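Local coordinates for protein amine oxidase (Emericella nidulans, PDB 3PGB) that probably oxidises primary amines to aldehydes, as a copper amine oxidase that carries a copper(II) ion and a topaquinone cofactor made from one of its own tyrosines, at residues L106-R111 against A357-D361; Y411-K417 against H441-C446. One frame throughout, in Å; residues are numbered along the deposited sequence.

In the fold
Contact 1 joins strand 102-110, from an N-terminal five-stranded antiparallel sheet, to the end of strand 352-359 in the catalytic domain; the closest ends of segments 106-111 and 357-361 are 246 residues apart. Contact 2 opens only after contact 1 has closed and stays inside the catalytic domain, where the loop between strands 400-402 and 426-434 lies against strand 437-451. The two centres are about 18 Å apart, and each lies about 15 Å from the centre of the chain. They meet directly where F358 CZ packs on A412 CB at 3.8 Å. Contact 1 thus docks a peripheral domain on the catalytic beta-sandwich, while contact 2 ties down a loop that reaches the second subunit.

Contact 1. Residues L106-R111 against A357-D361; sequences LIELHR and AFNRD
E108 OE2 is held by two partners, H133 ND1 on the neighbouring strand 131-138 and a water that donates to it across 3.2 Å. The same water accepts a hydrogen bond from N359 ND2 at 3.0 Å, so the two segments are bridged through solvent and share no direct hydrogen bond. The E108 and N359 side chains run alongside each other, pointing the same way, with carboxylate and amide planes 26° apart; E108 OE1 rests against N359 CB at 3.7 Å. N359 spends its other amide atom, OD1, on the backbone N of T362, consistent with ND2 being the end turned to the water.

R111 reaches in on a chain extended from CG to NE (chi2 167°). N359 ND2 lies over one face of its guanidinium, 3.2 Å from R111 NH2, with amide and guanidinium planes only 17° apart; the two nitrogens, both donors, are not hydrogen-bonded. The bridging water sits over a face of the guanidinium, and A357 CB touches R111 NH2 obliquely. At the other end, L106 CD1 packs on R360 CB at 3.8 Å, while R360 NH1 pairs with D361 OD1, an oxygen also held by R135.

The result is a water-bridged junction of the N-terminal antiparallel sheet with the catalytic beta-sandwich of the copper amine oxidase fold.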
loop_
_atom_site.group_PDB
_atom_site.type_symbol
_atom_site.label_atom_id
_atom_site.label_comp_id
_atom_site.label_asym_id
_atom_site.label_seq_id
_atom_site.Cartn_x
_atom_site.Cartn_y
_atom_site.Cartn_z
ATOM N N LEU A 106 6.182 -19.754 32.381
ATOM C CA LEU A 106 5.271 -18.632 32.206
ATOM C C LEU A 106 4.149 -18.624 33.232
ATOM O O LEU A 106 3.633 -19.668 33.602
ATOM C CB LEU A 106 4.664 -18.662 30.802
ATOM C CG LEU A 106 3.722 -17.518 30.428
ATOM C CD1 LEU A 106 4.447 -16.185 30.461
ATOM C CD2 LEU A 106 3.105 -17.768 29.063
ATOM N N ILE A 107 3.793 -17.428 33.685
ATOM C CA ILE A 107 2.586 -17.201 34.470
ATOM C C ILE A 107 1.889 -16.003 33.851
ATOM O O ILE A 107 2.464 -14.912 33.780
ATOM C CB ILE A 107 2.896 -16.896 35.947
ATOM C CG1 ILE A 107 3.752 -18.002 36.566
ATOM C CG2 ILE A 107 1.618 -16.757 36.725
ATOM C CD1 ILE A 107 4.152 -17.724 38.003
ATOM N N GLU A 108 0.661 -16.209 33.389
ATOM C CA GLU A 108 -0.102 -15.151 32.734
ATOM C C GLU A 108 -1.591 -15.327 32.993
ATOM O O GLU A 108 -2.016 -16.360 33.502
ATOM C CB GLU A 108 0.153 -15.160 31.226
ATOM C CG GLU A 108 -0.348 -16.425 30.518
ATOM C CD GLU A 108 -0.290 -16.330 29.008
ATOM O OE1 GLU A 108 0.398 -15.420 28.487
ATOM O OE2 GLU A 108 -0.940 -17.169 28.343
ATOM N N LEU A 109 -2.372 -14.315 32.627
ATOM C CA LEU A 109 -3.817 -14.398 32.723
ATOM C C LEU A 109 -4.304 -15.373 31.678
ATOM O O LEU A 109 -3.942 -15.272 30.504
ATOM C CB LEU A 109 -4.475 -13.033 32.483
ATOM C CG LEU A 109 -6.011 -13.012 32.523
ATOM C CD1 LEU A 109 -6.516 -13.256 33.936
ATOM C CD2 LEU A 109 -6.569 -11.698 31.972
ATOM N N HIS A 110 -5.119 -16.327 32.102
ATOM C CA HIS A 110 -5.856 -17.131 31.153
ATOM C C HIS A 110 -6.982 -16.247 30.660
ATOM O O HIS A 110 -7.779 -15.773 31.461
ATOM C CB HIS A 110 -6.415 -18.387 31.809
ATOM C CG HIS A 110 -7.298 -19.187 30.908
ATOM N ND1 HIS A 110 -6.804 -20.021 29.929
ATOM C CD2 HIS A 110 -8.646 -19.276 30.833
ATOM C CE1 HIS A 110 -7.809 -20.594 29.294
ATOM N NE2 HIS A 110 -8.938 -20.160 29.824
ATOM N N ARG A 111 -7.039 -16.002 29.355
ATOM C CA ARG A 111 -8.103 -15.167 28.796
ATOM C C ARG A 111 -9.436 -15.885 28.879
ATOM O O ARG A 111 -9.525 -17.069 28.554
ATOM C CB ARG A 111 -7.806 -14.775 27.351
ATOM C CG ARG A 111 -6.907 -13.571 27.248
ATOM C CD ARG A 111 -6.366 -13.395 25.846
ATOM N NE ARG A 111 -5.268 -12.430 25.820
ATOM C CZ ARG A 111 -4.477 -12.209 24.774
ATOM N NH1 ARG A 111 -4.654 -12.875 23.639
ATOM N NH2 ARG A 111 -3.501 -11.313 24.865
ATOM N N ALA A 357 -4.860 -5.525 25.004
ATOM C CA ALA A 357 -4.398 -6.714 25.717
ATOM C C ALA A 357 -2.971 -7.011 25.298
ATOM O O ALA A 357 -2.523 -6.553 24.249
ATOM C CB ALA A 357 -5.295 -7.890 25.420
ATOM N N PHE A 358 -2.254 -7.770 26.118
ATOM C CA PHE A 358 -0.842 -8.034 25.858
ATOM C C PHE A 358 -0.360 -9.311 26.537
ATOM O O PHE A 358 -0.514 -9.461 27.745
ATOM C CB PHE A 358 -0.004 -6.852 26.349
ATOM C CG PHE A 358 1.388 -6.820 25.796
ATOM C CD1 PHE A 358 2.435 -7.414 26.478
ATOM C CD2 PHE A 358 1.650 -6.185 24.598
ATOM C CE1 PHE A 358 3.727 -7.382 25.966
ATOM C CE2 PHE A 358 2.933 -6.147 24.080
ATOM C CZ PHE A 358 3.974 -6.739 24.767
ATOM N N ASN A 359 0.228 -10.223 25.767
ATOM C CA ASN A 359 0.820 -11.434 26.344
ATOM C C ASN A 359 2.247 -11.693 25.872
ATOM O O ASN A 359 2.766 -10.979 25.016
ATOM C CB ASN A 359 -0.081 -12.661 26.117
ATOM C CG ASN A 359 -0.279 -12.999 24.657
ATOM O OD1 ASN A 359 0.560 -12.694 23.802
ATOM N ND2 ASN A 359 -1.399 -13.648 24.362
ATOM N N ARG A 360 2.875 -12.698 26.477
ATOM C CA ARG A 360 4.240 -13.122 26.151
ATOM C C ARG A 360 4.347 -13.684 24.729
ATOM O O ARG A 360 5.302 -13.396 24.018
ATOM C CB ARG A 360 4.734 -14.134 27.221
ATOM C CG ARG A 360 5.468 -15.415 26.746
ATOM C CD ARG A 360 6.875 -15.142 26.302
ATOM N NE ARG A 360 7.776 -16.300 26.364
ATOM C CZ ARG A 360 7.814 -17.307 25.490
ATOM N NH1 ARG A 360 6.963 -17.385 24.475
ATOM N NH2 ARG A 360 8.711 -18.267 25.647
ATOM N N ASP A 361 3.366 -14.472 24.307
ATOM C CA ASP A 361 3.464 -15.180 23.028
ATOM C C ASP A 361 3.393 -14.246 21.823
ATOM O O ASP A 361 4.295 -14.256 20.983
ATOM C CB ASP A 361 2.374 -16.244 22.902
ATOM C CG ASP A 361 2.487 -17.341 23.950
ATOM O OD1 ASP A 361 3.570 -17.494 24.566
ATOM O OD2 ASP A 361 1.477 -18.064 24.142
HETATM O O HOH W 1 -2.662 -15.115 26.629
#

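Contact 2. Residues Y411-K417 against H441-C446; sequences YAFELLK and HVDSLC
F413 turns the edge of its ring toward the face of H441, an offset edge-to-face pair with centroids 5.3 Å apart and planes at 81°. F413 CA also stands over the imidazole face, 4.2 Å from its centroid, in a CH-pi contact, and H441 NE2 is tied to P410 O, which fixes the rotation of the ring. F432 meets the same imidazole at a shallow interplanar angle.

At the other end, the E414 and D443 carboxylates lie side by side, pointing the same way but with their planes steeply inclined to each other. K417 crosses D443 obliquely, and a bend at its last torsion (chi4 127°) brings NZ into a 2.7 Å salt bridge with D443 OD1, on the anti side and 26° out of the carboxylate plane; its link to E414 OE2 is long, and Y427 adds a cation-pi contact. E414 OE1 accepts from G775 N. Between the two ends, L415 N gives D443 O a nearly straight bond of 3.0 Å, while L415 CD1 packs on C446 CB, beside the disulfide to C421.

With E414 OE2 only 4.0 Å from D443 OD1, the lysine charge probably offsets the repulsion between the two carboxylates, mostly through D443.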
loop_
_atom_site.group_PDB
_atom_site.type_symbol
_atom_site.label_atom_id
_atom_site.label_comp_id
_atom_site.label_asym_id
_atom_site.label_seq_id
_atom_site.Cartn_x
_atom_site.Cartn_y
_atom_site.Cartn_z
ATOM N N TYR A 411 10.313 -9.070 23.816
ATOM C CA TYR A 411 11.172 -8.216 23.007
ATOM C C TYR A 411 10.420 -7.013 22.446
ATOM O O TYR A 411 10.824 -6.442 21.440
ATOM C CB TYR A 411 11.807 -9.041 21.888
ATOM C CG TYR A 411 12.442 -10.308 22.402
ATOM C CD1 TYR A 411 13.659 -10.274 23.075
ATOM C CD2 TYR A 411 11.816 -11.534 22.244
ATOM C CE1 TYR A 411 14.241 -11.431 23.566
ATOM C CE2 TYR A 411 12.387 -12.701 22.729
ATOM C CZ TYR A 411 13.601 -12.640 23.388
ATOM O OH TYR A 411 14.179 -13.787 23.868
ATOM N N ALA A 412 9.335 -6.627 23.110
ATOM C CA ALA A 412 8.623 -5.395 22.780
ATOM C C ALA A 412 9.269 -4.227 23.541
ATOM O O ALA A 412 8.652 -3.632 24.421
ATOM C CB ALA A 412 7.146 -5.524 23.125
ATOM N N PHE A 413 10.512 -3.909 23.183
ATOM C CA PHE A 413 11.326 -2.946 23.921
ATOM C C PHE A 413 10.780 -1.519 23.853
ATOM O O PHE A 413 9.901 -1.213 23.056
ATOM C CB PHE A 413 12.759 -2.942 23.387
ATOM C CG PHE A 413 13.478 -4.250 23.548
ATOM C CD1 PHE A 413 13.588 -4.853 24.795
ATOM C CD2 PHE A 413 14.069 -4.871 22.452
ATOM C CE1 PHE A 413 14.267 -6.059 24.945
ATOM C CE2 PHE A 413 14.751 -6.076 22.594
ATOM C CZ PHE A 413 14.851 -6.670 23.835
ATOM N N GLU A 414 11.318 -0.648 24.702
ATOM C CA GLU A 414 10.935 0.763 24.706
ATOM C C GLU A 414 11.233 1.381 23.336
ATOM O O GLU A 414 12.259 1.088 22.730
ATOM C CB GLU A 414 11.684 1.511 25.820
ATOM C CG GLU A 414 11.439 3.026 25.882
ATOM C CD GLU A 414 12.032 3.674 27.131
ATOM O OE1 GLU A 414 12.892 3.047 27.792
ATOM O OE2 GLU A 414 11.649 4.821 27.444
ATOM N N LEU A 415 10.318 2.219 22.859
ATOM C CA LEU A 415 10.453 2.876 21.559
ATOM C C LEU A 415 11.313 4.131 21.673
ATOM O O LEU A 415 11.353 4.769 22.727
ATOM C CB LEU A 415 9.068 3.249 21.025
ATOM C CG LEU A 415 8.087 2.083 20.880
ATOM C CD1 LEU A 415 6.739 2.571 20.378
ATOM C CD2 LEU A 415 8.651 1.025 19.940
ATOM N N LEU A 416 12.012 4.483 20.597
ATOM C CA LEU A 416 12.715 5.761 20.551
ATOM C C LEU A 416 11.701 6.831 20.188
ATOM O O LEU A 416 11.144 6.825 19.089
ATOM C CB LEU A 416 13.859 5.743 19.538
ATOM C CG LEU A 416 15.027 4.792 19.828
ATOM C CD1 LEU A 416 16.180 5.089 18.885
ATOM C CD2 LEU A 416 15.504 4.890 21.277
ATOM N N LYS A 417 11.457 7.743 21.122
ATOM C CA LYS A 417 10.447 8.781 20.940
ATOM C C LYS A 417 10.876 9.745 19.850
ATOM O O LYS A 417 12.040 10.105 19.767
ATOM C CB LYS A 417 10.203 9.527 22.248
ATOM C CG LYS A 417 9.547 8.665 23.299
ATOM C CD LYS A 417 9.672 9.239 24.693
ATOM C CE LYS A 417 8.899 8.388 25.684
ATOM N NZ LYS A 417 9.744 7.976 26.829
ATOM N N HIS A 441 8.550 -3.106 30.078
ATOM C CA HIS A 441 9.100 -2.313 28.988
ATOM C C HIS A 441 8.413 -0.959 29.011
ATOM O O HIS A 441 7.247 -0.838 28.621
ATOM C CB HIS A 441 8.852 -2.987 27.635
ATOM C CG HIS A 441 9.616 -4.259 27.442
ATOM N ND1 HIS A 441 10.965 -4.365 27.715
ATOM C CD2 HIS A 441 9.223 -5.474 26.993
ATOM C CE1 HIS A 441 11.370 -5.594 27.445
ATOM N NE2 HIS A 441 10.333 -6.286 27.001
ATOM N N VAL A 442 9.136 0.056 29.475
ATOM C CA VAL A 442 8.568 1.385 29.626
ATOM C C VAL A 442 8.334 1.989 28.255
ATOM O O VAL A 442 9.206 1.919 27.404
ATOM C CB VAL A 442 9.500 2.310 30.437
ATOM C CG1 VAL A 442 8.960 3.744 30.450
ATOM C CG2 VAL A 442 9.663 1.782 31.849
ATOM N N ASP A 443 7.154 2.565 28.044
ATOM C CA ASP A 443 6.849 3.267 26.806
ATOM C C ASP A 443 7.191 2.403 25.595
ATOM O O ASP A 443 8.012 2.775 24.747
ATOM C CB ASP A 443 7.595 4.600 26.755
ATOM C CG ASP A 443 7.232 5.522 27.909
ATOM O OD1 ASP A 443 8.049 6.410 28.232
ATOM O OD2 ASP A 443 6.136 5.372 28.490
ATOM N N SER A 444 6.555 1.238 25.543
ATOM C CA SER A 444 6.727 0.292 24.445
ATOM C C SER A 444 5.521 0.272 23.496
ATOM O O SER A 444 5.655 -0.152 22.359
ATOM C CB SER A 444 7.003 -1.106 24.992
ATOM O OG SER A 444 6.250 -1.353 26.162
ATOM N N LEU A 445 4.351 0.704 23.961
ATOM C CA LEU A 445 3.230 0.988 23.061
ATOM C C LEU A 445 3.195 2.488 22.813
ATOM O O LEU A 445 3.572 3.271 23.687
ATOM C CB LEU A 445 1.892 0.563 23.665
ATOM C CG LEU A 445 1.608 -0.928 23.836
ATOM C CD1 LEU A 445 0.277 -1.133 24.555
ATOM C CD2 LEU A 445 1.613 -1.655 22.491
ATOM N N CYS A 446 2.748 2.894 21.631
ATOM C CA CYS A 446 2.476 4.304 21.395
ATOM C C CYS A 446 1.117 4.503 20.734
ATOM O O CYS A 446 0.598 3.616 20.044
ATOM C CB CYS A 446 3.607 4.962 20.595
ATOM S SG CYS A 446 3.685 4.567 18.854
#